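Local coordinates for hemopexin fold protein CP4 (Vigna unguiculata, PDB 3OYO), which is a cow pea seed protein of uncertain biological role, built as a four-bladed hemopexin propeller that binds a calcium ion, at residues D93-L96 and V97-T101. Residues are numbered along the deposited sequence; the frame is centred on the assembly and turned at random.
Sequences DKIL and VGPTT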
ATOM      1  N   ASP A  93      13.512  -8.520  12.455  1.00 10.48           N
ATOM      2  CA  ASP A  93      12.884  -7.335  11.831  1.00  9.61           C
ATOM      3  C   ASP A  93      13.558  -6.083  12.401  1.00  9.87           C
ATOM      4  O   ASP A  93      14.003  -6.079  13.544  1.00 10.14           O
ATOM      5  CB  ASP A  93      11.364  -7.288  12.116  1.00  9.92           C
ATOM      6  CG  ASP A  93      11.046  -7.210  13.587  1.00  9.08           C
ATOM      7  OD1 ASP A  93      11.322  -8.161  14.318  1.00 10.57           O
ATOM      8  OD2 ASP A  93      10.498  -6.197  14.022  1.00 11.45           O
ATOM      9  N   LYS A  94      13.632  -5.007  11.632  1.00 14.08           N
ATOM     10  CA  LYS A  94      14.307  -3.806  12.110  1.00 14.11           C
ATOM     11  C   LYS A  94      13.926  -2.579  11.287  1.00 14.37           C
ATOM     12  O   LYS A  94      13.493  -2.677  10.150  1.00 15.52           O
ATOM     13  CB  LYS A  94      15.847  -3.974  12.083  1.00 14.04           C
ATOM     14  CG  LYS A  94      16.377  -4.151  10.683  1.00 14.69           C
ATOM     15  CD  LYS A  94      17.888  -4.347  10.710  1.00 19.48           C
ATOM     16  CE  LYS A  94      18.445  -4.643   9.323  1.00 22.12           C
ATOM     17  NZ  LYS A  94      19.941  -4.686   9.321  1.00 22.61           N
ATOM     18  N   ILE A  95      14.115  -1.410  11.890  1.00 10.20           N
ATOM     19  CA  ILE A  95      13.970  -0.169  11.175  1.00  9.85           C
ATOM     20  C   ILE A  95      15.330   0.251  10.653  1.00  8.05           C
ATOM     21  O   ILE A  95      16.211   0.574  11.404  1.00  7.42           O
ATOM     22  CB  ILE A  95      13.462   0.928  12.122  1.00 13.01           C
ATOM     23  CG1 ILE A  95      12.089   0.547  12.707  1.00 12.10           C
ATOM     24  CG2 ILE A  95      13.358   2.222  11.377  1.00 14.00           C
ATOM     25  CD1 ILE A  95      11.549   1.537  13.731  1.00 13.52           C
ATOM     26  N   LEU A  96      15.458   0.311   9.352  1.00  9.05           N
ATOM     27  CA  LEU A  96      16.667   0.766   8.713  1.00  9.30           C
ATOM     28  C   LEU A  96      16.758   2.252   8.849  1.00  9.93           C
ATOM     29  O   LEU A  96      17.830   2.769   9.083  1.00  9.15           O
ATOM     30  CB  LEU A  96      16.644   0.396   7.216  1.00  8.11           C
ATOM     31  CG  LEU A  96      16.487  -1.109   7.034  1.00  9.61           C
ATOM     32  CD1 LEU A  96      16.247  -1.462   5.622  1.00  8.90           C
ATOM     33  CD2 LEU A  96      17.754  -1.838   7.579  1.00  9.58           C
ATOM     34  N   VAL A  97      15.655   2.960   8.622  1.00  8.91           N
ATOM     35  CA  VAL A  97      15.695   4.415   8.668  1.00 10.23           C
ATOM     36  C   VAL A  97      14.428   4.959   9.324  1.00  9.12           C
ATOM     37  O   VAL A  97      13.340   4.608   8.926  1.00  7.01           O
ATOM     38  CB  VAL A  97      15.763   5.028   7.277  1.00 13.06           C
ATOM     39  CG1 VAL A  97      15.935   6.555   7.404  1.00 14.22           C
ATOM     40  CG2 VAL A  97      16.885   4.412   6.485  1.00 15.74           C
ATOM     41  N   GLY A  98      14.583   5.789  10.340  1.00 12.07           N
ATOM     42  CA  GLY A  98      13.434   6.401  10.976  1.00 12.59           C
ATOM     43  C   GLY A  98      13.189   5.890  12.360  1.00 12.59           C
ATOM     44  O   GLY A  98      14.024   5.221  12.899  1.00 14.04           O
ATOM     45  N   PRO A  99      12.040   6.220  12.956  1.00 11.53           N
ATOM     46  CA  PRO A  99      10.991   7.083  12.380  1.00 10.77           C
ATOM     47  C   PRO A  99      11.421   8.563  12.156  1.00 10.56           C
ATOM     48  O   PRO A  99      12.129   9.131  12.963  1.00 10.57           O
ATOM     49  CB  PRO A  99       9.872   6.996  13.419  1.00  8.78           C
ATOM     50  CG  PRO A  99      10.176   5.722  14.183  1.00  9.87           C
ATOM     51  CD  PRO A  99      11.653   5.737  14.300  1.00 10.08           C
ATOM     52  N   THR A 100      10.988   9.152  11.051  1.00 12.33           N
ATOM     53  CA  THR A 100      11.243  10.555  10.715  1.00 12.40           C
ATOM     54  C   THR A 100       9.920  11.003  10.105  1.00 11.29           C
ATOM     55  O   THR A 100       8.979  10.205   9.981  1.00 11.26           O
ATOM     56  CB  THR A 100      12.380  10.724   9.665  1.00 16.20           C
ATOM     57  OG1 THR A 100      11.955  10.189   8.406  1.00 18.94           O
ATOM     58  CG2 THR A 100      13.603   9.970  10.059  1.00 18.26           C
ATOM     59  N   THR A 101       9.819  12.270   9.746  1.00  6.60           N
ATOM     60  CA  THR A 101       8.570  12.756   9.176  1.00  5.92           C
ATOM     61  C   THR A 101       8.669  12.417   7.684  1.00  5.87           C
ATOM     62  O   THR A 101       9.751  12.086   7.166  1.00  4.94           O
ATOM     63  CB  THR A 101       8.384  14.289   9.326  1.00  5.15           C
ATOM     64  OG1 THR A 101       9.439  14.939   8.599  1.00  5.20           O
ATOM     65  CG2 THR A 101       8.391  14.766  10.820  1.00  3.97           C
TER
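Ile95 lies over one face of the flat Gly98–Pro99 peptide, CG2 above the carbonyl, 3.4 Å from Gly98 O, and CD1 on the same side towards the pyrrolidine ring, 4.2 Å from Pro99 CD. The peptide is cis, a form that proline tolerates far better than other residues. CG2 stands equally close to Val97 O. With CG2 anti to the backbone N and CG1 beside it (chi1 -61°), the beta-branched side chain reaches both carbonyls and the proline. Ile95 also touches Leu52 and Ala82, and Pro99 rests on Thr55 and Phe57. Between Ile95 and Gly98 the chain makes a classic beta bulge in the interrupted outer strand of a propeller blade, Leu96 and Val97 both facing Tyr83 of strand 80-85, a contact that their apolar side chains suit. They also lean on each other, Leu96 CB lying 4.1 Å from Val97 CG2. Gly98 takes phi 111°, a backbone conformation that glycine accepts because it has no CB to crowd the carbonyl O of Val97. Farther on, Thr100 OG1 donates to Thr101 O at 3.2 Å, the donor lying 31° off the carbonyl plane. Thr101 is the N-cap of helix 102-105, where a threonine hydroxyl can cap a backbone N.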